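Local coordinates for uncharacterized protein (PDB 4WRP) that is of unknown function but probably acts as a Legionella effector with a peptidase-like portion, the present chain being its largely helical C-terminal domain, at residues Ala8-Trp13 with Asn99-Leu104; Lys36-Ile41 with Arg91-Arg96; Thr43-Tyr48 with Asp76-Glu81. All coordinates share one frame; numbering follows the deposited sequence.

All three contacts join parts of one small helical domain. Interactions 2 and 3 share helix 34-49 and have centres about 11 Å apart; interaction 2 sets it against helix 90-98, interaction 3 against helix 68-83. A salt bridge ties them, R96 NH2 to E81 OE2 at 2.8 Å. Interaction 1 joins helix 6-21 to the loop that follows helix 90-98, and its centre is about 16 Å from that of interaction 3 and about 17 Å from that of interaction 2. It meets interaction 3 through a probable hydrogen bond of 2.7 Å from Y9 OH to Y48 OH, through W13 packed on L45 and Y48, and through L100 CD2 packed 3.9 Å from I78 CD1.

Interaction 1: residues Ala8-Trp13 with Asn99-Leu104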
ATOM      1  N   ALA A   8      -6.701  -1.119   8.688  1.00 27.36           N
ATOM      2  CA  ALA A   8      -8.016  -1.494   8.131  1.00 27.39           C
ATOM      3  C   ALA A   8      -8.195  -0.938   6.725  1.00 27.44           C
ATOM      4  O   ALA A   8      -8.726  -1.646   5.847  1.00 26.47           O
ATOM      5  CB  ALA A   8      -9.150  -1.037   9.021  1.00 28.85           C
ATOM      6  N   TYR A   9      -7.738   0.298   6.480  1.00 25.32           N
ATOM      7  CA  TYR A   9      -7.741   0.808   5.089  1.00 25.23           C
ATOM      8  C   TYR A   9      -6.875  -0.105   4.164  1.00 24.77           C
ATOM      9  O   TYR A   9      -7.255  -0.424   3.051  1.00 23.49           O
ATOM     10  CB  TYR A   9      -7.271   2.264   5.016  1.00 25.19           C
ATOM     11  CG  TYR A   9      -7.185   2.730   3.587  1.00 25.34           C
ATOM     12  CD1 TYR A   9      -6.053   2.483   2.822  1.00 25.35           C
ATOM     13  CD2 TYR A   9      -8.241   3.419   2.982  1.00 29.39           C
ATOM     14  CE1 TYR A   9      -5.972   2.885   1.497  1.00 25.85           C
ATOM     15  CE2 TYR A   9      -8.168   3.836   1.642  1.00 29.32           C
ATOM     16  CZ  TYR A   9      -7.028   3.564   0.912  1.00 27.95           C
ATOM     17  OH  TYR A   9      -6.917   3.949  -0.387  1.00 27.28           O
ATOM     18  N   HIS A  10      -5.714  -0.515   4.664  1.00 22.90           N
ATOM     19  CA  HIS A  10      -4.820  -1.355   3.902  1.00 22.96           C
ATOM     20  C   HIS A  10      -5.406  -2.710   3.614  1.00 23.02           C
ATOM     21  O   HIS A  10      -5.210  -3.210   2.545  1.00 23.47           O
ATOM     22  CB  HIS A  10      -3.423  -1.440   4.553  1.00 22.74           C
ATOM     23  CG  HIS A  10      -2.456  -2.239   3.766  1.00 25.38           C
ATOM     24  ND1 HIS A  10      -2.022  -1.863   2.516  1.00 24.48           N
ATOM     25  CD2 HIS A  10      -1.871  -3.438   4.025  1.00 25.62           C
ATOM     26  CE1 HIS A  10      -1.213  -2.793   2.042  1.00 23.82           C
ATOM     27  NE2 HIS A  10      -1.101  -3.752   2.944  1.00 23.92           N
ATOM     28  N   GLU A  11      -6.151  -3.285   4.540  0.50 24.39           N
ATOM     29  CA  GLU A  11      -6.823  -4.561   4.240  0.50 26.97           C
ATOM     30  C   GLU A  11      -7.834  -4.416   3.076  0.50 27.70           C
ATOM     31  O   GLU A  11      -7.880  -5.236   2.165  0.50 27.94           O
ATOM     32  CB  GLU A  11      -7.524  -5.098   5.473  0.50 29.77           C
ATOM     33  CG  GLU A  11      -8.137  -6.434   5.171  0.50 33.04           C
ATOM     34  CD  GLU A  11      -7.185  -7.313   4.352  0.50 35.94           C
ATOM     35  OE1 GLU A  11      -7.603  -7.784   3.260  0.50 36.44           O
ATOM     36  OE2 GLU A  11      -5.999  -7.480   4.778  0.50 37.45           O
ATOM     37  N   LEU A  12      -8.623  -3.347   3.087  1.00 28.10           N
ATOM     38  CA  LEU A  12      -9.549  -3.083   1.972  1.00 29.71           C
ATOM     39  C   LEU A  12      -8.760  -2.916   0.697  1.00 27.22           C
ATOM     40  O   LEU A  12      -9.123  -3.464  -0.360  1.00 27.62           O
ATOM     41  CB  LEU A  12     -10.372  -1.798   2.178  1.00 32.73           C
ATOM     42  CG  LEU A  12     -11.401  -1.696   3.278  1.00 38.19           C
ATOM     43  CD1 LEU A  12     -12.165  -0.403   3.013  1.00 40.89           C
ATOM     44  CD2 LEU A  12     -12.336  -2.931   3.340  1.00 41.80           C
ATOM     45  N   TRP A  13      -7.661  -2.159   0.778  1.00 25.23           N
ATOM     46  CA  TRP A  13      -6.833  -1.930  -0.386  1.00 25.09           C
ATOM     47  C   TRP A  13      -6.262  -3.241  -0.945  1.00 25.94           C
ATOM     48  O   TRP A  13      -6.183  -3.438  -2.178  1.00 25.68           O
ATOM     49  CB  TRP A  13      -5.714  -0.957  -0.074  1.00 24.52           C
ATOM     50  CG  TRP A  13      -4.872  -0.643  -1.233  1.00 24.77           C
ATOM     51  CD1 TRP A  13      -4.981   0.442  -2.071  1.00 24.02           C
ATOM     52  CD2 TRP A  13      -3.724  -1.387  -1.693  1.00 25.54           C
ATOM     53  NE1 TRP A  13      -4.001   0.391  -3.022  1.00 23.54           N
ATOM     54  CE2 TRP A  13      -3.221  -0.717  -2.817  1.00 23.41           C
ATOM     55  CE3 TRP A  13      -3.086  -2.557  -1.257  1.00 25.91           C
ATOM     56  CZ2 TRP A  13      -2.127  -1.179  -3.522  1.00 24.54           C
ATOM     57  CZ3 TRP A  13      -1.995  -3.014  -1.970  1.00 26.59           C
ATOM     58  CH2 TRP A  13      -1.525  -2.331  -3.076  1.00 23.99           C
ATOM     59  N   ASN A  99       2.799  -6.043   3.495  1.00 25.87           N
ATOM     60  CA  ASN A  99       3.252  -5.648   4.817  1.00 27.12           C
ATOM     61  C   ASN A  99       3.479  -4.140   5.016  1.00 28.28           C
ATOM     62  O   ASN A  99       4.133  -3.740   5.997  1.00 28.88           O
ATOM     63  CB  ASN A  99       4.559  -6.402   5.054  1.00 28.11           C
ATOM     64  CG  ASN A  99       4.314  -7.893   5.202  1.00 28.42           C
ATOM     65  OD1 ASN A  99       3.598  -8.297   6.091  1.00 31.32           O
ATOM     66  ND2 ASN A  99       4.897  -8.692   4.354  1.00 28.63           N
ATOM     67  N   LEU A 100       2.961  -3.309   4.121  1.00 25.29           N
ATOM     68  CA  LEU A 100       3.317  -1.896   4.153  1.00 28.03           C
ATOM     69  C   LEU A 100       2.695  -1.190   5.351  1.00 28.42           C
ATOM     70  O   LEU A 100       3.166  -0.126   5.739  1.00 28.92           O
ATOM     71  CB  LEU A 100       2.996  -1.168   2.837  1.00 27.65           C
ATOM     72  CG  LEU A 100       1.545  -0.939   2.474  1.00 26.80           C
ATOM     73  CD1 LEU A 100       0.968   0.226   3.260  1.00 27.50           C
ATOM     74  CD2 LEU A 100       1.415  -0.709   0.983  1.00 26.75           C
ATOM     75  N   ALA A 101       1.679  -1.774   5.962  1.00 26.77           N
ATOM     76  CA  ALA A 101       1.008  -1.078   7.050  1.00 30.22           C
ATOM     77  C   ALA A 101       1.584  -1.407   8.418  1.00 34.33           C
ATOM     78  O   ALA A 101       1.249  -0.776   9.386  1.00 42.39           O
ATOM     79  CB  ALA A 101      -0.487  -1.334   7.030  1.00 28.41           C
ATOM     80  N   ILE A 102       2.477  -2.363   8.518  1.00 34.16           N
ATOM     81  CA  ILE A 102       2.949  -2.726   9.843  1.00 36.47           C
ATOM     82  C   ILE A 102       4.210  -1.969  10.206  1.00 36.09           C
ATOM     83  O   ILE A 102       4.989  -1.534   9.325  1.00 36.99           O
ATOM     84  CB  ILE A 102       3.178  -4.213   9.936  1.00 40.76           C
ATOM     85  CG1 ILE A 102       4.358  -4.620   9.097  1.00 44.94           C
ATOM     86  CG2 ILE A 102       1.905  -4.940   9.522  1.00 42.43           C
ATOM     87  CD1 ILE A 102       4.520  -6.119   9.055  1.00 52.53           C
ATOM     88  N   SER A 103       4.430  -1.803  11.492  1.00 32.92           N
ATOM     89  CA  SER A 103       5.651  -1.129  11.899  1.00 36.71           C
ATOM     90  C   SER A 103       6.163  -1.709  13.179  1.00 35.40           C
ATOM     91  O   SER A 103       5.423  -2.349  13.915  1.00 36.31           O
ATOM     92  CB  SER A 103       5.383   0.378  12.019  1.00 39.85           C
ATOM     93  OG  SER A 103       4.410   0.596  13.026  1.00 40.74           O
ATOM     94  N   LEU A 104       7.459  -1.535  13.403  1.00 37.93           N
ATOM     95  CA  LEU A 104       8.111  -1.941  14.642  1.00 39.54           C
ATOM     96  C   LEU A 104       7.849  -0.925  15.760  1.00 41.30           C
ATOM     97  O   LEU A 104       7.547   0.249  15.506  1.00 37.00           O
ATOM     98  CB  LEU A 104       9.617  -2.125  14.429  1.00 39.26           C
ATOM     99  CG  LEU A 104      10.034  -3.224  13.430  1.00 39.45           C
ATOM    100  CD1 LEU A 104      11.502  -3.053  13.016  1.00 39.26           C
ATOM    101  CD2 LEU A 104       9.756  -4.621  13.999  1.00 37.80           C
TER
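L100 leans on the imidazole of H10 where the loop after helix 90-98 folds back, in a type I beta turn from N99 to I102, against helix 6-21 of the helical DUF5617 domain. The two side chains cross obliquely. L100 CD1 lies over one ring face, 4.1 Å from the H10 ring centroid and 27° off the ring normal, a CH-pi contact. The branch point comes in tighter: L100 CG is 3.4 Å from H10 CE1, and L100 CD2 is 3.5 Å from H10 CE1, so the isopropyl end sits against the ND1-CE1 part of the ring. With chi1 of 70°, L100 CG stands between its own backbone N and carbonyl carbon, and from there the branch is carried to the histidine.

Both nitrogens of H10 are engaged, which fixes the rotation of the ring beneath the leucine: ND1 is hydrogen-bonded to H71 NE2 on helix 68-83, and NE2, which probably carries a hydrogen, to the backbone O of D98, the last residue of helix 90-98. One buried histidine thus links three helices. V74 of helix 68-83 and F6 of helix 6-21 flank L100, and F6 also touches A101. A101 presents its methyl to the root of the imidazole at an oblique angle, A101 CB lying 3.8 Å from H10 CB and 3.9 Å from H10 CG.

Interaction 2: residues Lys36-Ile41 with Arg91-Arg96; sequences KKIHAI and RALVDR
The apolar contacts centre on one methyl, L93 CD2, which points at the I38 and I41 side of helix 34-49. L93 and I41 meet end on, with L93 CD2 3.6 Å from I41 CG2 and 4.0 Å from I41 CB. I38 meets the same methyl more obliquely and loosely, with I38 CG2 at 4.1 Å from L93 CD2. Chi1 of 178° sets L93 CG opposite its backbone N, extending the leucine toward the isoleucines. The longer arm of I41 ends at V94: I41 CD1 lies 3.9 Å from V94 CG1, the two side chains meeting at about a right angle.

Helices 34-49 and 90-98 run in roughly the same direction within the helical bundle, the axes of the short segments 10.3 Å apart at closest and inclined by 31°. I82 of helix 68-83 packs on both I38 and L93, while F17 and M21 of helix 6-21 cover I41.

Charged groups stay at the margin. K37 NZ makes a salt bridge to E34 within its own helix and a hydrogen bond to the backbone O of R30.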
ATOM      1  N   LYS A  36       7.808  -8.917 -16.495  1.00 37.27           N
ATOM      2  CA  LYS A  36       6.504  -8.663 -17.008  1.00 39.55           C
ATOM      3  C   LYS A  36       5.508  -8.564 -15.847  1.00 36.03           C
ATOM      4  O   LYS A  36       4.624  -7.728 -15.873  1.00 34.04           O
ATOM      5  CB  LYS A  36       6.110  -9.773 -17.997  1.00 46.77           C
ATOM      6  CG  LYS A  36       4.816  -9.523 -18.740  1.00 52.35           C
ATOM      7  CD  LYS A  36       4.630 -10.509 -19.893  1.00 59.24           C
ATOM      8  CE  LYS A  36       3.398 -10.176 -20.740  1.00 63.10           C
ATOM      9  NZ  LYS A  36       2.361 -11.250 -20.728  1.00 66.22           N
ATOM     10  N   LYS A  37       5.667  -9.388 -14.816  1.00 32.35           N
ATOM     11  CA  LYS A  37       4.768  -9.299 -13.659  1.00 30.41           C
ATOM     12  C   LYS A  37       4.954  -7.981 -12.868  1.00 28.67           C
ATOM     13  O   LYS A  37       3.995  -7.296 -12.539  1.00 27.74           O
ATOM     14  CB  LYS A  37       4.980 -10.471 -12.745  1.00 30.27           C
ATOM     15  CG  LYS A  37       4.595 -11.812 -13.422  1.00 33.33           C
ATOM     16  CD  LYS A  37       5.061 -12.975 -12.567  1.00 33.46           C
ATOM     17  CE  LYS A  37       5.040 -14.255 -13.369  1.00 36.23           C
ATOM     18  NZ  LYS A  37       5.337 -15.368 -12.432  1.00 38.26           N
ATOM     19  N   ILE A  38       6.198  -7.691 -12.547  1.00 28.13           N
ATOM     20  CA  ILE A  38       6.583  -6.459 -11.852  1.00 27.75           C
ATOM     21  C   ILE A  38       6.090  -5.254 -12.583  1.00 26.33           C
ATOM     22  O   ILE A  38       5.538  -4.366 -11.976  1.00 25.04           O
ATOM     23  CB  ILE A  38       8.115  -6.424 -11.680  1.00 28.58           C
ATOM     24  CG1 ILE A  38       8.501  -7.521 -10.678  1.00 29.94           C
ATOM     25  CG2 ILE A  38       8.592  -5.067 -11.171  1.00 28.90           C
ATOM     26  CD1 ILE A  38       9.998  -7.752 -10.508  1.00 31.23           C
ATOM     27  N   HIS A  39       6.263  -5.201 -13.900  1.00 27.97           N
ATOM     28  CA  HIS A  39       5.765  -4.062 -14.658  1.00 28.85           C
ATOM     29  C   HIS A  39       4.244  -3.882 -14.630  1.00 27.62           C
ATOM     30  O   HIS A  39       3.768  -2.763 -14.480  1.00 26.35           O
ATOM     31  CB  HIS A  39       6.231  -4.063 -16.124  1.00 33.14           C
ATOM     32  CG  HIS A  39       6.067  -2.719 -16.776  1.00 34.74           C
ATOM     33  ND1 HIS A  39       5.116  -2.474 -17.752  1.00 37.97           N
ATOM     34  CD2 HIS A  39       6.667  -1.532 -16.527  1.00 33.93           C
ATOM     35  CE1 HIS A  39       5.169  -1.203 -18.104  1.00 36.89           C
ATOM     36  NE2 HIS A  39       6.110  -0.612 -17.381  1.00 40.19           N
ATOM     37  N   ALA A  40       3.484  -4.961 -14.751  1.00 26.37           N
ATOM     38  CA  ALA A  40       2.034  -4.885 -14.653  1.00 27.09           C
ATOM     39  C   ALA A  40       1.597  -4.377 -13.274  1.00 26.33           C
ATOM     40  O   ALA A  40       0.725  -3.510 -13.165  1.00 25.37           O
ATOM     41  CB  ALA A  40       1.410  -6.269 -14.946  1.00 28.19           C
ATOM     42  N   ILE A  41       2.268  -4.867 -12.224  1.00 26.20           N
ATOM     43  CA  ILE A  41       1.989  -4.397 -10.885  1.00 25.83           C
ATOM     44  C   ILE A  41       2.363  -2.933 -10.777  1.00 24.17           C
ATOM     45  O   ILE A  41       1.635  -2.113 -10.209  1.00 23.92           O
ATOM     46  CB  ILE A  41       2.791  -5.205  -9.847  1.00 26.41           C
ATOM     47  CG1 ILE A  41       2.231  -6.618  -9.789  1.00 27.53           C
ATOM     48  CG2 ILE A  41       2.706  -4.549  -8.468  1.00 26.18           C
ATOM     49  CD1 ILE A  41       3.107  -7.591  -9.048  1.00 28.32           C
ATOM     50  N   ARG A  91       6.984 -11.824  -6.434  1.00 30.45           N
ATOM     51  CA  ARG A  91       6.737 -12.308  -5.075  1.00 33.39           C
ATOM     52  C   ARG A  91       7.264 -11.375  -3.986  1.00 30.78           C
ATOM     53  O   ARG A  91       6.570 -11.101  -3.004  1.00 29.44           O
ATOM     54  CB  ARG A  91       7.319 -13.727  -4.912  1.00 39.26           C
ATOM     55  CG  ARG A  91       7.398 -14.215  -3.499  1.00 47.14           C
ATOM     56  CD  ARG A  91       8.000 -15.641  -3.416  1.00 58.80           C
ATOM     57  NE  ARG A  91       7.487 -16.527  -4.473  1.00 63.27           N
ATOM     58  CZ  ARG A  91       8.071 -16.770  -5.653  1.00 67.63           C
ATOM     59  NH1 ARG A  91       7.459 -17.588  -6.517  1.00 69.79           N
ATOM     60  NH2 ARG A  91       9.245 -16.214  -5.980  1.00 68.99           N
ATOM     61  N   ALA A  92       8.478 -10.876  -4.144  1.00 30.02           N
ATOM     62  CA  ALA A  92       9.019  -9.919  -3.177  1.00 28.96           C
ATOM     63  C   ALA A  92       8.254  -8.629  -3.189  1.00 26.48           C
ATOM     64  O   ALA A  92       8.027  -8.034  -2.150  1.00 25.07           O
ATOM     65  CB  ALA A  92      10.476  -9.616  -3.468  1.00 29.58           C
ATOM     66  N   LEU A  93       7.918  -8.147  -4.380  1.00 26.61           N
ATOM     67  CA  LEU A  93       7.112  -6.917  -4.503  1.00 23.49           C
ATOM     68  C   LEU A  93       5.765  -7.053  -3.805  1.00 22.51           C
ATOM     69  O   LEU A  93       5.322  -6.145  -3.083  1.00 19.23           O
ATOM     70  CB  LEU A  93       6.951  -6.543  -5.969  1.00 23.67           C
ATOM     71  CG  LEU A  93       6.103  -5.329  -6.309  1.00 23.47           C
ATOM     72  CD1 LEU A  93       6.552  -4.101  -5.466  1.00 24.21           C
ATOM     73  CD2 LEU A  93       6.192  -5.039  -7.807  1.00 24.81           C
ATOM     74  N   VAL A  94       5.055  -8.175  -4.017  1.00 24.00           N
ATOM     75  CA  VAL A  94       3.811  -8.297  -3.316  1.00 26.81           C
ATOM     76  C   VAL A  94       3.939  -8.537  -1.808  1.00 27.55           C
ATOM     77  O   VAL A  94       3.044  -8.151  -1.046  1.00 27.59           O
ATOM     78  CB  VAL A  94       2.805  -9.277  -3.927  1.00 29.67           C
ATOM     79  CG1 VAL A  94       2.597  -8.994  -5.411  1.00 28.84           C
ATOM     80  CG2 VAL A  94       3.210 -10.677  -3.662  1.00 32.95           C
ATOM     81  N   ASP A  95       5.041  -9.119  -1.340  1.00 29.11           N
ATOM     82  CA  ASP A  95       5.292  -9.126   0.122  1.00 27.44           C
ATOM     83  C   ASP A  95       5.464  -7.715   0.661  1.00 25.88           C
ATOM     84  O   ASP A  95       4.992  -7.423   1.749  1.00 25.87           O
ATOM     85  CB  ASP A  95       6.519  -9.959   0.501  1.00 29.82           C
ATOM     86  CG  ASP A  95       6.244 -11.502   0.415  1.00 35.26           C
ATOM     87  OD1 ASP A  95       5.080 -11.915   0.563  1.00 36.58           O
ATOM     88  OD2 ASP A  95       7.195 -12.282   0.220  1.00 37.36           O
ATOM     89  N   ARG A  96       6.162  -6.866  -0.071  1.00 23.56           N
ATOM     90  CA  ARG A  96       6.311  -5.473   0.347  1.00 23.49           C
ATOM     91  C   ARG A  96       4.938  -4.832   0.476  1.00 23.33           C
ATOM     92  O   ARG A  96       4.651  -4.176   1.476  1.00 23.63           O
ATOM     93  CB  ARG A  96       7.200  -4.696  -0.641  1.00 23.01           C
ATOM     94  CG  ARG A  96       7.303  -3.193  -0.363  1.00 24.70           C
ATOM     95  CD  ARG A  96       8.317  -2.828   0.753  1.00 27.35           C
ATOM     96  NE  ARG A  96       8.566  -1.378   0.779  1.00 30.11           N
ATOM     97  CZ  ARG A  96       7.942  -0.449   1.519  1.00 30.48           C
ATOM     98  NH1 ARG A  96       7.028  -0.725   2.453  1.00 29.86           N
ATOM     99  NH2 ARG A  96       8.268   0.825   1.328  1.00 31.23           N
TER

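Interaction 3: residues Thr43-Tyr48 with Asp76-Glu81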
ATOM      1  N   THR A  43       2.403  -0.665 -13.080  1.00 25.84           N
ATOM      2  CA  THR A  43       1.353   0.081 -13.771  1.00 28.79           C
ATOM      3  C   THR A  43       0.120   0.342 -12.918  1.00 28.58           C
ATOM      4  O   THR A  43      -0.363   1.474 -12.831  1.00 27.62           O
ATOM      5  CB  THR A  43       0.975  -0.616 -15.088  1.00 31.03           C
ATOM      6  OG1 THR A  43       2.167  -0.687 -15.862  1.00 33.43           O
ATOM      7  CG2 THR A  43      -0.019   0.207 -15.841  1.00 32.33           C
ATOM      8  N   VAL A  44      -0.356  -0.712 -12.267  1.00 25.75           N
ATOM      9  CA  VAL A  44      -1.522  -0.615 -11.434  1.00 25.07           C
ATOM     10  C   VAL A  44      -1.273   0.267 -10.206  1.00 23.47           C
ATOM     11  O   VAL A  44      -2.139   1.052  -9.803  1.00 22.71           O
ATOM     12  CB  VAL A  44      -1.957  -2.032 -11.024  1.00 25.68           C
ATOM     13  CG1 VAL A  44      -2.971  -2.004  -9.906  1.00 26.11           C
ATOM     14  CG2 VAL A  44      -2.488  -2.742 -12.275  1.00 28.52           C
ATOM     15  N   LEU A  45      -0.126   0.109  -9.576  1.00 21.80           N
ATOM     16  CA  LEU A  45       0.219   0.977  -8.433  1.00 22.66           C
ATOM     17  C   LEU A  45       0.355   2.421  -8.869  1.00 22.72           C
ATOM     18  O   LEU A  45      -0.087   3.328  -8.177  1.00 24.58           O
ATOM     19  CB  LEU A  45       1.522   0.506  -7.769  1.00 21.87           C
ATOM     20  CG  LEU A  45       1.563  -0.890  -7.200  1.00 23.20           C
ATOM     21  CD1 LEU A  45       2.993  -1.070  -6.642  1.00 23.54           C
ATOM     22  CD2 LEU A  45       0.527  -1.103  -6.129  1.00 23.23           C
ATOM     23  N   ASP A  46       0.971   2.654 -10.014  1.00 25.03           N
ATOM     24  CA  ASP A  46       1.111   4.046 -10.465  1.00 26.49           C
ATOM     25  C   ASP A  46      -0.264   4.668 -10.701  1.00 27.22           C
ATOM     26  O   ASP A  46      -0.518   5.764 -10.285  1.00 25.99           O
ATOM     27  CB  ASP A  46       1.975   4.097 -11.715  1.00 29.65           C
ATOM     28  CG  ASP A  46       2.442   5.531 -12.052  1.00 32.84           C
ATOM     29  OD1 ASP A  46       2.723   6.368 -11.158  1.00 38.47           O
ATOM     30  OD2 ASP A  46       2.536   5.811 -13.243  1.00 37.86           O
ATOM     31  N   ASP A  47      -1.165   3.921 -11.333  1.00 27.77           N
ATOM     32  CA  ASP A  47      -2.523   4.389 -11.564  1.00 29.61           C
ATOM     33  C   ASP A  47      -3.184   4.739 -10.230  1.00 27.79           C
ATOM     34  O   ASP A  47      -3.827   5.788 -10.101  1.00 28.05           O
ATOM     35  CB  ASP A  47      -3.328   3.360 -12.378  1.00 31.63           C
ATOM     36  CG  ASP A  47      -4.752   3.797 -12.617  1.00 34.90           C
ATOM     37  OD1 ASP A  47      -4.906   4.931 -13.135  1.00 35.06           O
ATOM     38  OD2 ASP A  47      -5.699   3.019 -12.268  1.00 32.82           O
ATOM     39  N   TYR A  48      -2.951   3.924  -9.211  1.00 25.91           N
ATOM     40  CA  TYR A  48      -3.468   4.201  -7.861  1.00 25.80           C
ATOM     41  C   TYR A  48      -3.003   5.539  -7.306  1.00 26.22           C
ATOM     42  O   TYR A  48      -3.778   6.239  -6.697  1.00 25.15           O
ATOM     43  CB  TYR A  48      -3.084   3.088  -6.894  1.00 24.78           C
ATOM     44  CG  TYR A  48      -3.444   3.284  -5.454  1.00 23.33           C
ATOM     45  CD1 TYR A  48      -4.770   3.275  -5.028  1.00 24.88           C
ATOM     46  CD2 TYR A  48      -2.453   3.474  -4.505  1.00 23.74           C
ATOM     47  CE1 TYR A  48      -5.110   3.418  -3.703  1.00 24.21           C
ATOM     48  CE2 TYR A  48      -2.772   3.660  -3.173  1.00 24.12           C
ATOM     49  CZ  TYR A  48      -4.100   3.604  -2.772  1.00 25.47           C
ATOM     50  OH  TYR A  48      -4.398   3.779  -1.444  1.00 27.42           O
ATOM     51  N   ASP A  76       3.404   5.283  -3.495  1.00 26.45           N
ATOM     52  CA  ASP A  76       4.304   6.070  -4.345  1.00 27.72           C
ATOM     53  C   ASP A  76       5.796   5.813  -4.035  1.00 27.48           C
ATOM     54  O   ASP A  76       6.621   5.710  -4.955  1.00 25.09           O
ATOM     55  CB  ASP A  76       3.940   7.527  -4.198  1.00 32.15           C
ATOM     56  CG  ASP A  76       4.568   8.361  -5.252  1.00 40.93           C
ATOM     57  OD1 ASP A  76       4.085   8.301  -6.414  1.00 45.79           O
ATOM     58  OD2 ASP A  76       5.592   9.004  -4.913  1.00 45.98           O
ATOM     59  N   ASP A  77       6.139   5.668  -2.754  1.00 27.20           N
ATOM     60  CA  ASP A  77       7.502   5.265  -2.379  1.00 29.84           C
ATOM     61  C   ASP A  77       7.803   3.853  -2.897  1.00 27.35           C
ATOM     62  O   ASP A  77       8.914   3.547  -3.317  1.00 25.72           O
ATOM     63  CB  ASP A  77       7.682   5.231  -0.868  1.00 32.88           C
ATOM     64  CG  ASP A  77       7.656   6.611  -0.218  1.00 38.63           C
ATOM     65  OD1 ASP A  77       7.793   7.639  -0.925  1.00 46.11           O
ATOM     66  OD2 ASP A  77       7.465   6.639   1.029  1.00 44.79           O
ATOM     67  N   ILE A  78       6.822   2.959  -2.863  1.00 24.76           N
ATOM     68  CA  ILE A  78       7.098   1.607  -3.396  1.00 22.85           C
ATOM     69  C   ILE A  78       7.351   1.662  -4.929  1.00 23.33           C
ATOM     70  O   ILE A  78       8.242   0.997  -5.478  1.00 25.34           O
ATOM     71  CB  ILE A  78       5.979   0.631  -2.975  1.00 22.37           C
ATOM     72  CG1 ILE A  78       5.981   0.478  -1.455  1.00 23.62           C
ATOM     73  CG2 ILE A  78       6.123  -0.696  -3.672  1.00 23.20           C
ATOM     74  CD1 ILE A  78       4.785  -0.291  -0.897  1.00 24.60           C
ATOM     75  N   VAL A  79       6.562   2.428  -5.656  1.00 24.08           N
ATOM     76  CA  VAL A  79       6.767   2.579  -7.089  1.00 24.95           C
ATOM     77  C   VAL A  79       8.181   3.114  -7.350  1.00 26.36           C
ATOM     78  O   VAL A  79       8.894   2.651  -8.228  1.00 25.87           O
ATOM     79  CB  VAL A  79       5.718   3.489  -7.699  1.00 26.54           C
ATOM     80  CG1 VAL A  79       6.090   3.892  -9.132  1.00 26.82           C
ATOM     81  CG2 VAL A  79       4.352   2.793  -7.644  1.00 25.52           C
ATOM     82  N   LYS A  80       8.612   4.045  -6.544  1.00 25.47           N
ATOM     83  CA  LYS A  80       9.988   4.481  -6.665  1.00 28.70           C
ATOM     84  C   LYS A  80      11.000   3.354  -6.389  1.00 28.77           C
ATOM     85  O   LYS A  80      12.009   3.273  -7.050  1.00 28.30           O
ATOM     86  CB  LYS A  80      10.221   5.623  -5.732  1.00 33.60           C
ATOM     87  CG  LYS A  80      11.411   6.467  -6.119  1.00 43.19           C
ATOM     88  CD  LYS A  80      11.352   7.820  -5.415  1.00 54.16           C
ATOM     89  CE  LYS A  80      12.707   8.213  -4.821  1.00 66.98           C
ATOM     90  NZ  LYS A  80      12.547   8.979  -3.542  1.00 77.14           N
ATOM     91  N   GLU A  81      10.722   2.485  -5.420  1.00 25.68           N
ATOM     92  CA  GLU A  81      11.570   1.348  -5.163  1.00 26.53           C
ATOM     93  C   GLU A  81      11.641   0.398  -6.351  1.00 25.47           C
ATOM     94  O   GLU A  81      12.701  -0.222  -6.600  1.00 25.13           O
ATOM     95  CB  GLU A  81      11.098   0.568  -3.892  1.00 27.65           C
ATOM     96  CG  GLU A  81      11.309   1.304  -2.570  1.00 29.23           C
ATOM     97  CD  GLU A  81      10.553   0.586  -1.401  1.00 33.70           C
ATOM     98  OE1 GLU A  81       9.995  -0.556  -1.561  1.00 28.23           O
ATOM     99  OE2 GLU A  81      10.470   1.214  -0.323  1.00 34.73           O
TER
HETATM  100  O   HOH W   1       3.832   6.539  -8.329  1.00 50.69           O
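L45 meets V79 with its first side-chain carbon. L45 CB is 3.6 Å from V79 CG2, the closest approach between the segments. Chi1 of -60° turns L45 CG beside its own backbone N and opposite the carbonyl carbon, and the chain then forks. L45 CD1 continues toward I78 of helix 68-83, ending 4.3 Å from I78 CG2. The other methyl, L45 CD2, turns to helix 6-21 and packs against the indole of W13 at CZ2. L97 of helix 90-98 also touches this leucine, so four helices of the bundle meet around a single side chain.

Helices 34-49 and 68-83 run roughly antiparallel here, the short segments crossing at -145° with axes 9.5 Å apart at closest. V79 is the matching side chain: V79 CG2, opposite the carbonyl carbon, also lies over the backbone of the facing helix, 4.1 Å from D46 N.

Beside this apolar patch, D46 and D76 are joined through water. One molecule donates to both acids, to D46 OD1 at 3.0 Å and to D76 OD1 at 2.6 Å. By spending both its hydrogens this way it probably eases the repulsion between two like charges. D46 OD1 also makes a salt bridge to K50 NZ, just past the C-terminal end of helix 34-49, which would favour the carboxylate form of D46.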